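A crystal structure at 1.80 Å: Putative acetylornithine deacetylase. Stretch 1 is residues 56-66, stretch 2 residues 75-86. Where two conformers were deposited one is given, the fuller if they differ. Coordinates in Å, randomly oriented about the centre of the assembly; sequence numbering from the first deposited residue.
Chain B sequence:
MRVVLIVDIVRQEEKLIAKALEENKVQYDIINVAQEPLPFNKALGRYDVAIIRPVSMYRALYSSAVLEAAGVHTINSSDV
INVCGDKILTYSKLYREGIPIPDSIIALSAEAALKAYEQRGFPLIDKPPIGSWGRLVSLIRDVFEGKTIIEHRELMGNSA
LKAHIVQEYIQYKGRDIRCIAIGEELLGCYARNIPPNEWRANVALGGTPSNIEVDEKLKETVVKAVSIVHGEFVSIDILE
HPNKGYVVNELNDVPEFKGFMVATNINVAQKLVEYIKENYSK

Stretch 1, residues 56-66: SMYRALYSSAV
Stretch 2, residues 75-86: INSSDVINVCGD

Residues 57-66 form a helix that continues beyond the stretch, and a second helix begins at Ser-78. The two pack nearly antiparallel: their N-to-C directions differ by 158° (signed crossing angle -158°), and their axes approach to 8.8 Å. The register is set by two CA pairs, Leu-61 CA to Ser-78 CA at 5.3 Å and Met-57 CA to Gly-85 CA at 6.9 Å, so Ser-78, at the start of the second helix, lies against Leu-61, midway along residues 57-66, and Met-57, at the start of the first, lies against Gly-85. Both helices have regular i to i+4 backbone hydrogen bonds, with phi/psi near -65/-42, and both are capped by serine. Ser-56 (chi1 t) accepts from Arg-59 N at 3.2 Å from its OG; Ser-77 (chi1 p, phi/psi -71/159) accepts a weak bond from Val-80 N at 3.5 Å from its OG. A cis peptide precedes Asn-76.

Ile-81 and Leu-61 cover the most surface in an interface that buries 416 Å² in total. Ile-81 (chi1 m, chi2 t) points toward the first helix as a knob in the hole formed by Met-57, Ala-60, Leu-61 and Ser-64. Its CD1 lies 3.5 Å from Ala-60 O and 3.8 Å from Ser-64 CB, while its CG2 is 3.8 Å from Leu-61 CA and 4.3 Å from Met-57 CG. Ala-60 CB is 4.3 Å from Ile-81 CD1.

Leu-61 leaves its backbone sideways, but chi1 t and chi2 p bring its end nearer to the second helix. There CD1 sits 3.3 Å from Ser-78 O and CD2 3.5 Å from Asn-82 OD1, van der Waals contacts of methyl groups with oxygen atoms. Asn-82, with chi1 between wells at -130° and chi2 at -4°, likewise starts sideways and ends closer.

Ser-78 (chi1 p) points toward the first helix, its CB 4.0 Å from Leu-61 CD1 and 4.2 Å from Ala-65 CB, consistent with the short CA separation here. Ser-64 (chi1 t) places its OG 3.1 Å from Asn-76 O; the same OG is 3.2 Å from Ser-78 N, but the angle is too poor for a hydrogen bond. No clear hydrogen bond crosses the interface.

At the other end, Met-57 (chi1 t, chi2 -91°, chi3 m) lays its CE 3.8 Å from Gly-85 O. Gly-85 (phi/psi -76/-8) has no side chain; an ideal CB would point toward the first helix, tight against Met-57 CG at 3.2 Å, and would clash with Ile-81 O at 2.8 Å.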

ATOM      1  N   SER B  56     -12.379  13.228  -0.258  1.00 15.52           N
ATOM      2  CA  SER B  56     -11.806  12.140   0.563  1.00 15.45           C
ATOM      3  C   SER B  56     -12.789  11.881   1.696  1.00 15.84           C
ATOM      4  O   SER B  56     -13.100  12.808   2.437  1.00 15.99           O
ATOM      5  CB  SER B  56     -10.473  12.573   1.172  1.00 16.22           C
ATOM      6  OG  SER B  56     -10.129  11.720   2.261  1.00 18.67           O
ATOM      7  N   MET B  57     -13.281  10.655   1.823  1.00 15.81           N
ATOM      8  CA  MET B  57     -14.201  10.324   2.912  1.00 17.15           C
ATOM      9  C   MET B  57     -13.538  10.520   4.296  1.00 16.27           C
ATOM     10  O   MET B  57     -14.176  11.010   5.218  1.00 15.35           O
ATOM     11  CB  MET B  57     -14.734   8.908   2.787  1.00 18.76           C
ATOM     12  CG  MET B  57     -15.767   8.562   3.868  1.00 22.15           C
ATOM     13  SD  MET B  57     -14.976   7.835   5.312  1.00 33.64           S
ATOM     14  CE  MET B  57     -14.947   6.152   4.662  1.00 29.37           C
ATOM     15  N   TYR B  58     -12.265  10.176   4.427  1.00 16.55           N
ATOM     16  CA  TYR B  58     -11.585  10.394   5.720  1.00 17.05           C
ATOM     17  C   TYR B  58     -11.476  11.878   6.073  1.00 16.36           C
ATOM     18  O   TYR B  58     -11.682  12.257   7.233  1.00 17.12           O
ATOM     19  CB  TYR B  58     -10.223   9.709   5.771  1.00 17.74           C
ATOM     20  CG  TYR B  58     -10.315   8.189   5.769  1.00 20.13           C
ATOM     21  CD1 TYR B  58     -11.021   7.503   6.757  1.00 24.43           C
ATOM     22  CD2 TYR B  58      -9.674   7.445   4.789  1.00 23.36           C
ATOM     23  CE1 TYR B  58     -11.107   6.097   6.737  1.00 25.54           C
ATOM     24  CE2 TYR B  58      -9.748   6.054   4.769  1.00 24.65           C
ATOM     25  CZ  TYR B  58     -10.449   5.392   5.745  1.00 25.92           C
ATOM     26  OH  TYR B  58     -10.502   4.012   5.701  1.00 29.53           O
ATOM     27  N   ARG B  59     -11.175  12.715   5.081  1.00 15.77           N
ATOM     28  CA  ARG B  59     -11.184  14.178   5.289  1.00 14.89           C
ATOM     29  C   ARG B  59     -12.564  14.691   5.672  1.00 15.06           C
ATOM     30  O   ARG B  59     -12.680  15.541   6.552  1.00 15.78           O
ATOM     31  CB  ARG B  59     -10.683  14.943   4.063  1.00 14.52           C
ATOM     32  CG  ARG B  59      -9.202  14.757   3.796  1.00 15.61           C
ATOM     33  CD  ARG B  59      -8.665  15.882   2.940  1.00 17.32           C
ATOM     34  NE  ARG B  59      -7.250  15.663   2.662  1.00 18.07           N
ATOM     35  CZ  ARG B  59      -6.758  15.464   1.445  1.00 21.00           C
ATOM     36  NH1 ARG B  59      -5.458  15.280   1.297  1.00 19.74           N
ATOM     37  NH2 ARG B  59      -7.561  15.496   0.368  1.00 21.29           N
ATOM     38  N   ALA B  60     -13.618  14.157   5.043  1.00 14.41           N
ATOM     39  CA  ALA B  60     -14.974  14.522   5.412  1.00 13.49           C
ATOM     40  C   ALA B  60     -15.272  14.110   6.856  1.00 13.65           C
ATOM     41  O   ALA B  60     -15.835  14.899   7.637  1.00 13.87           O
ATOM     42  CB  ALA B  60     -16.004  13.874   4.428  1.00 13.08           C
ATOM     43  N   LEU B  61     -14.932  12.869   7.194  1.00 12.50           N
ATOM     44  CA  LEU B  61     -15.161  12.340   8.538  1.00 12.35           C
ATOM     45  C   LEU B  61     -14.448  13.164   9.600  1.00 13.00           C
ATOM     46  O   LEU B  61     -15.052  13.587  10.593  1.00 12.09           O
ATOM     47  CB  LEU B  61     -14.719  10.873   8.622  1.00 12.06           C
ATOM     48  CG  LEU B  61     -14.902  10.184   9.963  1.00 12.49           C
ATOM     49  CD1 LEU B  61     -16.415  10.155  10.425  1.00 12.38           C
ATOM     50  CD2 LEU B  61     -14.331   8.794   9.923  1.00 14.21           C
ATOM     51  N   TYR B  62     -13.179  13.448   9.367  1.00 12.10           N
ATOM     52  CA  TYR B  62     -12.373  14.083  10.400  1.00 13.03           C
ATOM     53  C   TYR B  62     -12.620  15.581  10.503  1.00 13.60           C
ATOM     54  O   TYR B  62     -12.620  16.108  11.629  1.00 14.54           O
ATOM     55  CB  TYR B  62     -10.875  13.780  10.215  1.00 13.45           C
ATOM     56  CG  TYR B  62     -10.543  12.313  10.358  1.00 12.48           C
ATOM     57  CD1 TYR B  62      -9.597  11.708   9.536  1.00 13.70           C
ATOM     58  CD2 TYR B  62     -11.202  11.510  11.285  1.00 14.71           C
ATOM     59  CE1 TYR B  62      -9.321  10.347   9.680  1.00 12.79           C
ATOM     60  CE2 TYR B  62     -10.921  10.164  11.436  1.00 15.77           C
ATOM     61  CZ  TYR B  62      -9.966   9.591  10.610  1.00 15.69           C
ATOM     62  OH  TYR B  62      -9.673   8.256  10.740  1.00 16.25           O
ATOM     63  N   SER B  63     -12.844  16.275   9.379  1.00 13.54           N
ATOM     64  CA  SER B  63     -13.146  17.709   9.457  0.50 12.91           C
ATOM     65  C   SER B  63     -14.458  17.893  10.211  1.00 13.33           C
ATOM     66  O   SER B  63     -14.571  18.804  11.031  1.00 13.04           O
ATOM     67  CB  SER B  63     -13.215  18.370   8.076  0.50 13.22           C
ATOM     68  OG  SER B  63     -14.160  17.740   7.217  0.50  8.41           O
ATOM     69  N   SER B  64     -15.436  17.019   9.938  1.00 12.92           N
ATOM     70  CA  SER B  64     -16.748  17.083  10.604  0.50 13.42           C
ATOM     71  C   SER B  64     -16.590  16.872  12.121  1.00 14.13           C
ATOM     72  O   SER B  64     -17.188  17.577  12.928  1.00 13.63           O
ATOM     73  CB  SER B  64     -17.701  16.045   9.998  0.50 13.44           C
ATOM     74  OG  SER B  64     -19.025  16.176  10.487  0.50 14.20           O
ATOM     75  N   ALA B  65     -15.793  15.876  12.505  1.00 13.97           N
ATOM     76  CA  ALA B  65     -15.553  15.604  13.926  1.00 13.96           C
ATOM     77  C   ALA B  65     -14.915  16.795  14.645  1.00 14.65           C
ATOM     78  O   ALA B  65     -15.325  17.146  15.765  1.00 14.70           O
ATOM     79  CB  ALA B  65     -14.670  14.386  14.069  1.00 14.66           C
ATOM     80  N   VAL B  66     -13.900  17.407  14.029  1.00 13.66           N
ATOM     81  CA  VAL B  66     -13.240  18.563  14.645  1.00 14.99           C
ATOM     82  C   VAL B  66     -14.183  19.760  14.775  1.00 13.97           C
ATOM     83  O   VAL B  66     -14.224  20.392  15.819  1.00 14.79           O
ATOM     84  CB  VAL B  66     -11.964  18.978  13.923  1.00 14.69           C
ATOM     85  CG1 VAL B  66     -11.290  20.221  14.644  1.00 14.78           C
ATOM     86  CG2 VAL B  66     -10.959  17.789  13.876  1.00 18.04           C
ATOM     87  N   ILE B  75     -23.062  19.288   8.357  1.00 14.00           N
ATOM     88  CA  ILE B  75     -23.949  18.617   7.413  1.00 14.80           C
ATOM     89  C   ILE B  75     -23.049  18.005   6.350  1.00 15.12           C
ATOM     90  O   ILE B  75     -22.471  18.760   5.582  1.00 14.32           O
ATOM     91  CB  ILE B  75     -24.895  19.666   6.730  1.00 14.15           C
ATOM     92  CG1 ILE B  75     -25.831  20.353   7.767  1.00 15.59           C
ATOM     93  CG2 ILE B  75     -25.703  19.036   5.554  1.00 15.31           C
ATOM     94  CD1 ILE B  75     -26.582  21.560   7.148  1.00 16.83           C
ATOM     95  N   ASN B  76     -22.911  16.672   6.307  1.00 15.84           N
ATOM     96  CA  ASN B  76     -23.449  15.744   7.301  1.00 16.57           C
ATOM     97  C   ASN B  76     -22.620  15.635   8.582  1.00 17.04           C
ATOM     98  O   ASN B  76     -21.469  16.064   8.627  1.00 17.58           O
ATOM     99  CB  ASN B  76     -23.625  14.342   6.675  1.00 16.24           C
ATOM    100  CG  ASN B  76     -24.657  14.344   5.574  1.00 18.00           C
ATOM    101  OD1 ASN B  76     -25.796  14.709   5.798  1.00 16.76           O
ATOM    102  ND2 ASN B  76     -24.240  14.003   4.361  1.00 15.73           N
ATOM    103  N   SER B  77     -23.218  15.062   9.618  1.00 18.03           N
ATOM    104  CA  SER B  77     -22.515  14.801  10.886  1.00 18.58           C
ATOM    105  C   SER B  77     -21.480  13.660  10.763  1.00 18.31           C
ATOM    106  O   SER B  77     -21.553  12.821   9.855  1.00 17.00           O
ATOM    107  CB  SER B  77     -23.526  14.558  12.028  1.00 19.73           C
ATOM    108  OG  SER B  77     -24.210  13.322  11.864  1.00 21.58           O
ATOM    109  N   SER B  78     -20.503  13.626  11.675  1.00 18.39           N
ATOM    110  CA  SER B  78     -19.465  12.593  11.604  1.00 18.99           C
ATOM    111  C   SER B  78     -20.087  11.219  11.803  1.00 19.57           C
ATOM    112  O   SER B  78     -19.618  10.241  11.251  1.00 18.90           O
ATOM    113  CB  SER B  78     -18.325  12.857  12.617  1.00 19.03           C
ATOM    114  OG  SER B  78     -18.787  12.750  13.952  1.00 22.34           O
ATOM    115  N   ASP B  79     -21.170  11.149  12.577  1.00 19.83           N
ATOM    116  CA  ASP B  79     -21.794   9.858  12.841  1.00 21.13           C
ATOM    117  C   ASP B  79     -22.456   9.345  11.555  1.00 19.67           C
ATOM    118  O   ASP B  79     -22.350   8.163  11.242  1.00 20.20           O
ATOM    119  CB  ASP B  79     -22.770   9.947  14.028  1.00 22.97           C
ATOM    120  CG  ASP B  79     -22.053   9.992  15.399  1.00 28.73           C
ATOM    121  OD1 ASP B  79     -22.626  10.555  16.372  1.00 35.94           O
ATOM    122  OD2 ASP B  79     -20.913   9.487  15.520  1.00 35.17           O
ATOM    123  N   VAL B  80     -23.052  10.251  10.784  1.00 17.63           N
ATOM    124  CA  VAL B  80     -23.678   9.918   9.504  1.00 17.94           C
ATOM    125  C   VAL B  80     -22.586   9.557   8.473  1.00 17.31           C
ATOM    126  O   VAL B  80     -22.692   8.562   7.747  1.00 17.39           O
ATOM    127  CB  VAL B  80     -24.532  11.085   9.005  1.00 18.00           C
ATOM    128  CG1 VAL B  80     -24.978  10.858   7.568  1.00 18.88           C
ATOM    129  CG2 VAL B  80     -25.766  11.269   9.941  1.00 18.04           C
ATOM    130  N   ILE B  81     -21.533  10.358   8.429  1.00 16.95           N
ATOM    131  CA  ILE B  81     -20.408  10.083   7.503  1.00 17.15           C
ATOM    132  C   ILE B  81     -19.820   8.673   7.751  1.00 17.89           C
ATOM    133  O   ILE B  81     -19.615   7.893   6.815  1.00 18.76           O
ATOM    134  CB  ILE B  81     -19.336  11.201   7.540  1.00 17.12           C
ATOM    135  CG1 ILE B  81     -19.912  12.501   6.963  1.00 17.77           C
ATOM    136  CG2 ILE B  81     -18.121  10.780   6.696  1.00 15.93           C
ATOM    137  CD1 ILE B  81     -19.159  13.798   7.370  1.00 18.62           C
ATOM    138  N   ASN B  82     -19.584   8.339   9.013  1.00 18.58           N
ATOM    139  CA  ASN B  82     -19.016   7.041   9.401  1.00 20.21           C
ATOM    140  C   ASN B  82     -19.893   5.881   8.898  1.00 20.74           C
ATOM    141  O   ASN B  82     -19.405   4.920   8.273  1.00 20.75           O
ATOM    142  CB  ASN B  82     -18.886   7.000  10.929  1.00 21.98           C
ATOM    143  CG  ASN B  82     -17.487   6.570  11.426  1.00 25.50           C
ATOM    144  OD1 ASN B  82     -16.588   6.218  10.655  1.00 31.90           O
ATOM    145  ND2 ASN B  82     -17.314   6.598  12.734  1.00 31.55           N
ATOM    146  N   VAL B  83     -21.197   6.014   9.115  1.00 18.53           N
ATOM    147  CA  VAL B  83     -22.128   4.957   8.781  1.00 19.35           C
ATOM    148  C   VAL B  83     -22.407   4.881   7.267  1.00 18.71           C
ATOM    149  O   VAL B  83     -22.338   3.806   6.702  1.00 19.65           O
ATOM    150  CB  VAL B  83     -23.414   5.053   9.654  1.00 19.09           C
ATOM    151  CG1 VAL B  83     -24.456   4.048   9.179  1.00 21.12           C
ATOM    152  CG2 VAL B  83     -23.043   4.754  11.102  1.00 20.70           C
ATOM    153  N   CYS B  84     -22.668   6.014   6.612  1.00 18.01           N
ATOM    154  CA  CYS B  84     -22.996   5.996   5.174  1.00 18.71           C
ATOM    155  C   CYS B  84     -21.769   5.708   4.343  1.00 18.26           C
ATOM    156  O   CYS B  84     -21.870   5.138   3.265  1.00 18.93           O
ATOM    157  CB  CYS B  84     -23.555   7.333   4.724  1.00 19.22           C
ATOM    158  SG  CYS B  84     -25.138   7.654   5.346  1.00 25.58           S
ATOM    159  N   GLY B  85     -20.606   6.103   4.845  1.00 17.78           N
ATOM    160  CA  GLY B  85     -19.339   5.851   4.138  1.00 19.29           C
ATOM    161  C   GLY B  85     -18.873   4.409   4.243  1.00 19.40           C
ATOM    162  O   GLY B  85     -17.868   4.020   3.632  1.00 21.79           O
ATOM    163  N   ASP B  86     -19.551   3.620   5.062  1.00 18.77           N
ATOM    164  CA  ASP B  86     -19.213   2.213   5.216  1.00 17.60           C
ATOM    165  C   ASP B  86     -20.405   1.325   4.903  1.00 17.00           C
ATOM    166  O   ASP B  86     -21.409   1.330   5.644  1.00 17.75           O
ATOM    167  CB  ASP B  86     -18.713   1.949   6.619  1.00 17.75           C
ATOM    168  CG  ASP B  86     -18.067   0.590   6.734  1.00 20.41           C
ATOM    169  OD1 ASP B  86     -16.845   0.574   6.944  1.00 22.69           O
ATOM    170  OD2 ASP B  86     -18.780  -0.447   6.591  1.00 19.18           O
TER